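Local atomic coordinates of immune protein (Enterobacter cloacae, PDB entry 6D7Y), a protein that binds the toxic C-terminal tip of a CdiA protein and probably neutralises it, as an immunity protein of contact-dependent growth inhibition. Residues 1-12 / 94-105. Numbering follows the deposited sequence.
Sequences MKELFEVIFEGV and VDVGLCFYMNDF
Tyr-101 lies flat between Lys-2, just before strand 3-10, and Leu-4, within it: Leu-4 sets CD1 over the centre of one ring face, 3.9 Å from the Tyr-101 centroid, and Lys-2 brings its ammonium over the opposite face. Bends at its last two torsions curl the lysine back, so that NZ stands 4.0 Å from the Tyr-101 centroid in a cation-pi contact. A long flexible cation and a phenol suit this exposed end of the sheet. On the sheet face of Leu-4 and Tyr-101, Gly-97 has no side chain, and Ile-8 CD1 settles 3.9 Å from Gly-97 CA.

On the other face of the sheet, Phe-5 turns its ring edge onto the face of Phe-105, planes at 86°, while Phe-5 CE2 lies 3.7 Å from Met-102 CB. Phe-5, Val-7 and Phe-9, with Val-96, Leu-98 and Phe-100, make the buried apolar side; helix 105-126 packs on Phe-5 and Val-7, helix 17-25 on Phe-9 and Val-96.

Paired backbone bonds run from Glu-3 and Met-102 to Phe-9 and Val-96. Beyond them Asp-95 OD1, which also meets Tyr-90 OH, takes the Gly-11 N-H at 3.0 Å from above its carboxylate plane. Gly-11 suits the turn there because its phi is positive (64°). Val-12 N then bonds to Val-94 O.

Strand 3-10 thus lies between strands 93-102 and 130-135 as a central strand of a twisted antiparallel sheet with helices against its apolar face, a layered alpha/beta arrangement.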
HETATM    1  N   MSE B   1       1.658 -22.946  -4.985  1.00 51.32           N
HETATM    2  CA  MSE B   1       0.288 -22.469  -4.633  1.00 50.65           C
HETATM    3  C   MSE B   1       0.163 -20.974  -4.718  1.00 42.60           C
HETATM    4  O   MSE B   1       1.147 -20.248  -4.522  1.00 40.56           O
HETATM    5  CB  MSE B   1      -0.024 -22.831  -3.179  1.00 58.85           C
HETATM    6  CG  MSE B   1       0.142 -24.313  -2.895  1.00 69.19           C
HETATM    7 SE   MSE B   1      -1.336 -25.222  -3.800  1.00 94.13          SE
HETATM    8  CE  MSE B   1      -0.355 -25.912  -5.368  1.00 92.40           C
ATOM      9  N   LYS B   2      -1.053 -20.506  -5.009  1.00 37.64           N
ATOM     10  CA  LYS B   2      -1.361 -19.063  -5.047  1.00 34.02           C
ATOM     11  C   LYS B   2      -1.210 -18.528  -3.620  1.00 29.60           C
ATOM     12  O   LYS B   2      -1.649 -19.162  -2.672  1.00 29.26           O
ATOM     13  CB  LYS B   2      -2.774 -18.854  -5.544  1.00 36.32           C
ATOM     14  CG  LYS B   2      -3.239 -17.417  -5.636  1.00 36.99           C
ATOM     15  CD  LYS B   2      -4.556 -17.326  -6.425  1.00 39.71           C
ATOM     16  CE  LYS B   2      -5.725 -17.986  -5.719  1.00 42.08           C
ATOM     17  NZ  LYS B   2      -6.018 -17.328  -4.415  1.00 42.79           N
ATOM     18  N   GLU B   3      -0.587 -17.369  -3.479  1.00 26.18           N
ATOM     19  CA  GLU B   3      -0.292 -16.786  -2.164  1.00 24.05           C
ATOM     20  C   GLU B   3      -0.589 -15.313  -2.164  1.00 22.42           C
ATOM     21  O   GLU B   3      -0.512 -14.663  -3.206  1.00 21.89           O
ATOM     22  CB  GLU B   3       1.200 -16.939  -1.889  1.00 23.25           C
ATOM     23  CG  GLU B   3       1.723 -18.354  -1.814  1.00 24.12           C
ATOM     24  CD  GLU B   3       1.485 -19.046  -0.483  1.00 24.45           C
ATOM     25  OE1 GLU B   3       0.783 -18.491   0.408  1.00 24.16           O
ATOM     26  OE2 GLU B   3       2.020 -20.179  -0.323  1.00 25.13           O
ATOM     27  N   LEU B   4      -0.900 -14.784  -0.979  1.00 21.58           N
ATOM     28  CA  LEU B   4      -1.159 -13.382  -0.823  1.00 21.04           C
ATOM     29  C   LEU B   4       0.173 -12.696  -0.467  1.00 20.25           C
ATOM     30  O   LEU B   4       0.848 -13.105   0.508  1.00 19.47           O
ATOM     31  CB  LEU B   4      -2.172 -13.130   0.285  1.00 21.43           C
ATOM     32  CG  LEU B   4      -2.601 -11.667   0.446  1.00 21.78           C
ATOM     33  CD1 LEU B   4      -3.141 -11.059  -0.839  1.00 22.60           C
ATOM     34  CD2 LEU B   4      -3.668 -11.585   1.531  1.00 22.57           C
ATOM     35  N   PHE B   5       0.531 -11.683  -1.258  1.00 19.66           N
ATOM     36  CA  PHE B   5       1.751 -10.908  -1.032  1.00 19.48           C
ATOM     37  C   PHE B   5       1.394  -9.482  -0.679  1.00 19.81           C
ATOM     38  O   PHE B   5       0.271  -9.038  -0.900  1.00 19.83           O
ATOM     39  CB  PHE B   5       2.672 -10.944  -2.242  1.00 19.54           C
ATOM     40  CG  PHE B   5       3.208 -12.316  -2.554  1.00 19.55           C
ATOM     41  CD1 PHE B   5       4.361 -12.781  -1.962  1.00 19.39           C
ATOM     42  CD2 PHE B   5       2.520 -13.156  -3.405  1.00 20.10           C
ATOM     43  CE1 PHE B   5       4.842 -14.063  -2.199  1.00 19.61           C
ATOM     44  CE2 PHE B   5       3.009 -14.432  -3.667  1.00 20.61           C
ATOM     45  CZ  PHE B   5       4.163 -14.889  -3.074  1.00 20.29           C
ATOM     46  N   GLU B   6       2.336  -8.751  -0.087  1.00 20.08           N
ATOM     47  CA  GLU B   6       2.040  -7.382   0.204  1.00 21.30           C
ATOM     48  C   GLU B   6       3.293  -6.517   0.286  1.00 20.50           C
ATOM     49  O   GLU B   6       4.386  -7.013   0.514  1.00 19.76           O
ATOM     50  CB  GLU B   6       1.185  -7.211   1.482  1.00 23.66           C
ATOM     51  CG  GLU B   6       1.914  -7.327   2.777  1.00 25.51           C
ATOM     52  CD  GLU B   6       1.033  -7.184   4.033  1.00 27.24           C
ATOM     53  OE1 GLU B   6      -0.058  -6.554   4.023  1.00 29.24           O
ATOM     54  OE2 GLU B   6       1.472  -7.715   5.067  1.00 26.86           O
ATOM     55  N   VAL B   7       3.099  -5.239   0.006  1.00 20.77           N
ATOM     56  CA  VAL B   7       4.151  -4.234   0.151  1.00 21.09           C
ATOM     57  C   VAL B   7       3.571  -3.189   1.088  1.00 21.56           C
ATOM     58  O   VAL B   7       2.370  -2.898   1.058  1.00 20.78           O
ATOM     59  CB  VAL B   7       4.667  -3.620  -1.167  1.00 21.97           C
ATOM     60  CG1 VAL B   7       5.284  -4.689  -2.050  1.00 21.72           C
ATOM     61  CG2 VAL B   7       3.578  -2.856  -1.901  1.00 22.57           C
ATOM     62  N   ILE B   8       4.440  -2.608   1.918  1.00 21.87           N
ATOM     63  CA  ILE B   8       4.024  -1.656   2.915  1.00 23.09           C
ATOM     64  C   ILE B   8       4.884  -0.395   2.947  1.00 24.13           C
ATOM     65  O   ILE B   8       6.124  -0.488   2.878  1.00 23.84           O
ATOM     66  CB  ILE B   8       4.213  -2.263   4.345  1.00 23.54           C
ATOM     67  CG1 ILE B   8       3.472  -3.600   4.535  1.00 23.09           C
ATOM     68  CG2 ILE B   8       3.775  -1.281   5.427  1.00 24.51           C
ATOM     69  CD1 ILE B   8       2.000  -3.518   4.541  1.00 23.54           C
ATOM     70  N   PHE B   9       4.211   0.760   3.026  1.00 25.31           N
ATOM     71  CA  PHE B   9       4.879   2.060   3.253  1.00 27.56           C
ATOM     72  C   PHE B   9       4.628   2.238   4.760  1.00 28.25           C
ATOM     73  O   PHE B   9       3.495   2.503   5.177  1.00 27.49           O
ATOM     74  CB  PHE B   9       4.222   3.206   2.505  1.00 28.97           C
ATOM     75  CG  PHE B   9       4.253   3.101   0.999  1.00 29.24           C
ATOM     76  CD1 PHE B   9       3.212   2.490   0.312  1.00 29.30           C
ATOM     77  CD2 PHE B   9       5.281   3.688   0.262  1.00 30.72           C
ATOM     78  CE1 PHE B   9       3.212   2.436  -1.075  1.00 29.87           C
ATOM     79  CE2 PHE B   9       5.290   3.633  -1.127  1.00 31.05           C
ATOM     80  CZ  PHE B   9       4.243   3.008  -1.797  1.00 30.51           C
ATOM     81  N   GLU B  10       5.666   2.073   5.584  1.00 29.77           N
ATOM     82  CA  GLU B  10       5.514   2.146   7.037  1.00 31.32           C
ATOM     83  C   GLU B  10       5.880   3.516   7.583  1.00 33.13           C
ATOM     84  O   GLU B  10       6.917   4.051   7.226  1.00 33.69           O
ATOM     85  CB  GLU B  10       6.409   1.127   7.704  1.00 32.15           C
ATOM     86  CG  GLU B  10       6.196   1.015   9.204  1.00 34.32           C
ATOM     87  CD  GLU B  10       7.178   0.074   9.856  1.00 35.42           C
ATOM     88  OE1 GLU B  10       8.369   0.183   9.557  1.00 37.95           O
ATOM     89  OE2 GLU B  10       6.759  -0.762  10.686  1.00 36.93           O
ATOM     90  N   GLY B  11       5.029   4.051   8.462  1.00 34.04           N
ATOM     91  CA  GLY B  11       5.263   5.364   9.086  1.00 36.40           C
ATOM     92  C   GLY B  11       5.271   6.494   8.077  1.00 37.45           C
ATOM     93  O   GLY B  11       6.247   7.215   7.939  1.00 38.10           O
ATOM     94  N   VAL B  12       4.162   6.650   7.379  1.00 37.21           N
ATOM     95  CA  VAL B  12       4.035   7.675   6.357  1.00 38.97           C
ATOM     96  C   VAL B  12       3.910   9.058   7.021  1.00 41.66           C
ATOM     97  O   VAL B  12       3.405   9.181   8.144  1.00 42.36           O
ATOM     98  CB  VAL B  12       2.809   7.380   5.451  1.00 38.07           C
ATOM     99  CG1 VAL B  12       2.635   8.436   4.368  1.00 39.84           C
ATOM    100  CG2 VAL B  12       2.940   5.995   4.829  1.00 36.58           C
ATOM    101  N   VAL B  94       1.019   6.039  10.852  1.00 36.91           N
ATOM    102  CA  VAL B  94       0.188   5.625   9.726  1.00 34.76           C
ATOM    103  C   VAL B  94       0.965   4.772   8.707  1.00 33.38           C
ATOM    104  O   VAL B  94       2.102   5.082   8.360  1.00 32.43           O
ATOM    105  CB  VAL B  94      -0.392   6.857   8.999  1.00 35.51           C
ATOM    106  CG1 VAL B  94      -1.189   6.449   7.759  1.00 34.44           C
ATOM    107  CG2 VAL B  94      -1.267   7.665   9.948  1.00 36.47           C
ATOM    108  N   ASP B  95       0.330   3.693   8.237  1.00 30.53           N
ATOM    109  CA  ASP B  95       0.912   2.819   7.224  1.00 29.79           C
ATOM    110  C   ASP B  95      -0.056   2.756   6.033  1.00 28.21           C
ATOM    111  O   ASP B  95      -1.267   2.893   6.202  1.00 28.24           O
ATOM    112  CB  ASP B  95       1.067   1.375   7.710  1.00 29.56           C
ATOM    113  CG  ASP B  95       2.140   1.175   8.742  1.00 30.77           C
ATOM    114  OD1 ASP B  95       2.793   2.128   9.222  1.00 31.97           O
ATOM    115  OD2 ASP B  95       2.337  -0.008   9.082  1.00 31.91           O
ATOM    116  N   VAL B  96       0.502   2.544   4.846  1.00 26.92           N
ATOM    117  CA  VAL B  96      -0.256   2.375   3.617  1.00 25.81           C
ATOM    118  C   VAL B  96       0.230   1.040   3.066  1.00 24.02           C
ATOM    119  O   VAL B  96       1.419   0.848   2.872  1.00 24.71           O
ATOM    120  CB  VAL B  96      -0.010   3.520   2.626  1.00 28.02           C
ATOM    121  CG1 VAL B  96      -0.697   3.246   1.304  1.00 28.54           C
ATOM    122  CG2 VAL B  96      -0.473   4.853   3.230  1.00 29.61           C
ATOM    123  N   GLY B  97      -0.676   0.083   2.839  1.00 25.31           N
ATOM    124  CA  GLY B  97      -0.260  -1.193   2.349  1.00 23.48           C
ATOM    125  C   GLY B  97      -1.051  -1.618   1.151  1.00 23.66           C
ATOM    126  O   GLY B  97      -2.180  -1.186   0.994  1.00 23.59           O
ATOM    127  N   LEU B  98      -0.411  -2.414   0.303  1.00 23.08           N
ATOM    128  CA  LEU B  98      -1.024  -2.982  -0.911  1.00 24.48           C
ATOM    129  C   LEU B  98      -0.913  -4.493  -0.852  1.00 23.26           C
ATOM    130  O   LEU B  98       0.205  -5.022  -0.819  1.00 21.18           O
ATOM    131  CB  LEU B  98      -0.337  -2.478  -2.181  1.00 25.68           C
ATOM    132  CG  LEU B  98      -0.583  -1.024  -2.611  1.00 28.68           C
ATOM    133  CD1 LEU B  98       0.052  -0.025  -1.655  1.00 29.24           C
ATOM    134  CD2 LEU B  98      -0.014  -0.806  -4.008  1.00 30.53           C
ATOM    135  N   CYS B  99      -2.054  -5.205  -0.913  1.00 23.50           N
ATOM    136  CA  CYS B  99      -2.054  -6.673  -0.832  1.00 23.26           C
ATOM    137  C   CYS B  99      -2.605  -7.194  -2.149  1.00 23.53           C
ATOM    138  O   CYS B  99      -3.584  -6.634  -2.649  1.00 23.56           O
ATOM    139  CB  CYS B  99      -2.973  -7.157   0.295  1.00 26.01           C
ATOM    140  SG  CYS B  99      -2.554  -6.489   1.919  1.00 33.67           S
ATOM    141  N   PHE B 100      -1.980  -8.240  -2.680  1.00 22.42           N
ATOM    142  CA  PHE B 100      -2.348  -8.857  -3.968  1.00 24.85           C
ATOM    143  C   PHE B 100      -1.895 -10.312  -4.053  1.00 23.09           C
ATOM    144  O   PHE B 100      -0.872 -10.690  -3.486  1.00 21.85           O
ATOM    145  CB  PHE B 100      -1.718  -8.069  -5.119  1.00 27.23           C
ATOM    146  CG  PHE B 100      -0.221  -7.922  -5.001  1.00 28.72           C
ATOM    147  CD1 PHE B 100       0.324  -6.885  -4.274  1.00 28.73           C
ATOM    148  CD2 PHE B 100       0.633  -8.825  -5.624  1.00 29.06           C
ATOM    149  CE1 PHE B 100       1.703  -6.748  -4.156  1.00 30.69           C
ATOM    150  CE2 PHE B 100       1.999  -8.700  -5.524  1.00 29.91           C
ATOM    151  CZ  PHE B 100       2.548  -7.673  -4.780  1.00 29.37           C
ATOM    152  N   TYR B 101      -2.674 -11.158  -4.735  1.00 23.57           N
ATOM    153  CA  TYR B 101      -2.262 -12.543  -4.888  1.00 23.74           C
ATOM    154  C   TYR B 101      -1.338 -12.703  -6.090  1.00 25.78           C
ATOM    155  O   TYR B 101      -1.393 -11.905  -7.038  1.00 27.59           O
ATOM    156  CB  TYR B 101      -3.489 -13.486  -5.074  1.00 25.20           C
ATOM    157  CG  TYR B 101      -4.306 -13.674  -3.827  1.00 25.19           C
ATOM    158  CD1 TYR B 101      -5.340 -12.802  -3.505  1.00 27.78           C
ATOM    159  CD2 TYR B 101      -4.052 -14.728  -2.956  1.00 25.25           C
ATOM    160  CE1 TYR B 101      -6.097 -12.978  -2.345  1.00 28.03           C
ATOM    161  CE2 TYR B 101      -4.792 -14.911  -1.804  1.00 25.75           C
ATOM    162  CZ  TYR B 101      -5.805 -14.031  -1.491  1.00 27.02           C
ATOM    163  OH  TYR B 101      -6.551 -14.220  -0.347  1.00 28.79           O
HETATM  164  N   MSE B 102      -0.495 -13.738  -6.052  1.00 26.09           N
HETATM  165  CA  MSE B 102       0.360 -14.111  -7.190  1.00 28.22           C
HETATM  166  C   MSE B 102       0.279 -15.614  -7.240  1.00 27.97           C
HETATM  167  O   MSE B 102       0.156 -16.263  -6.203  1.00 26.80           O
HETATM  168  CB  MSE B 102       1.811 -13.657  -7.113  1.00 29.46           C
HETATM  169  CG  MSE B 102       1.963 -12.142  -7.042  1.00 31.52           C
HETATM  170 SE   MSE B 102       1.460 -11.222  -8.724  1.00 42.55          SE
HETATM  171  CE  MSE B 102       2.735 -12.090  -9.957  1.00 39.85           C
ATOM    172  N   ASN B 103       0.340 -16.186  -8.440  1.00 31.67           N
ATOM    173  CA  ASN B 103       0.237 -17.659  -8.609  1.00 34.11           C
ATOM    174  C   ASN B 103       1.470 -18.446  -8.180  1.00 33.93           C
ATOM    175  O   ASN B 103       1.360 -19.649  -7.918  1.00 34.63           O
ATOM    176  CB  ASN B 103      -0.139 -18.026 -10.055  1.00 38.06           C
ATOM    177  CG  ASN B 103      -1.581 -17.690 -10.398  1.00 40.39           C
ATOM    178  OD1 ASN B 103      -2.428 -17.551  -9.516  1.00 41.43           O
ATOM    179  ND2 ASN B 103      -1.876 -17.598 -11.692  1.00 43.33           N
ATOM    180  N   ASP B 104       2.635 -17.791  -8.092  1.00 32.33           N
ATOM    181  CA  ASP B 104       3.851 -18.488  -7.681  1.00 32.66           C
ATOM    182  C   ASP B 104       4.878 -17.503  -7.154  1.00 31.45           C
ATOM    183  O   ASP B 104       4.742 -16.297  -7.377  1.00 29.36           O
ATOM    184  CB  ASP B 104       4.412 -19.317  -8.835  1.00 36.82           C
ATOM    185  CG  ASP B 104       4.786 -18.477 -10.029  1.00 41.15           C
ATOM    186  OD1 ASP B 104       5.698 -17.642  -9.906  1.00 47.61           O
ATOM    187  OD2 ASP B 104       4.201 -18.681 -11.113  1.00 49.03           O
ATOM    188  N   PHE B 105       5.885 -18.020  -6.450  1.00 29.96           N
ATOM    189  CA  PHE B 105       6.930 -17.179  -5.852  1.00 30.00           C
ATOM    190  C   PHE B 105       7.856 -16.535  -6.877  1.00 32.10           C
ATOM    191  O   PHE B 105       8.331 -15.422  -6.662  1.00 30.73           O
ATOM    192  CB  PHE B 105       7.749 -17.950  -4.796  1.00 28.96           C
ATOM    193  CG  PHE B 105       7.067 -18.056  -3.453  1.00 28.19           C
ATOM    194  CD1 PHE B 105       6.171 -19.068  -3.188  1.00 28.31           C
ATOM    195  CD2 PHE B 105       7.331 -17.130  -2.453  1.00 26.98           C
ATOM    196  CE1 PHE B 105       5.543 -19.153  -1.957  1.00 27.40           C
ATOM    197  CE2 PHE B 105       6.709 -17.207  -1.225  1.00 26.44           C
ATOM    198  CZ  PHE B 105       5.807 -18.232  -0.978  1.00 26.85           C
TER
HETATM  199  O   HOH W   1       2.971 -21.788  -6.803  1.00 41.84           O
HETATM  200  O   HOH W   2       3.068   7.879  10.782  1.00 37.69           O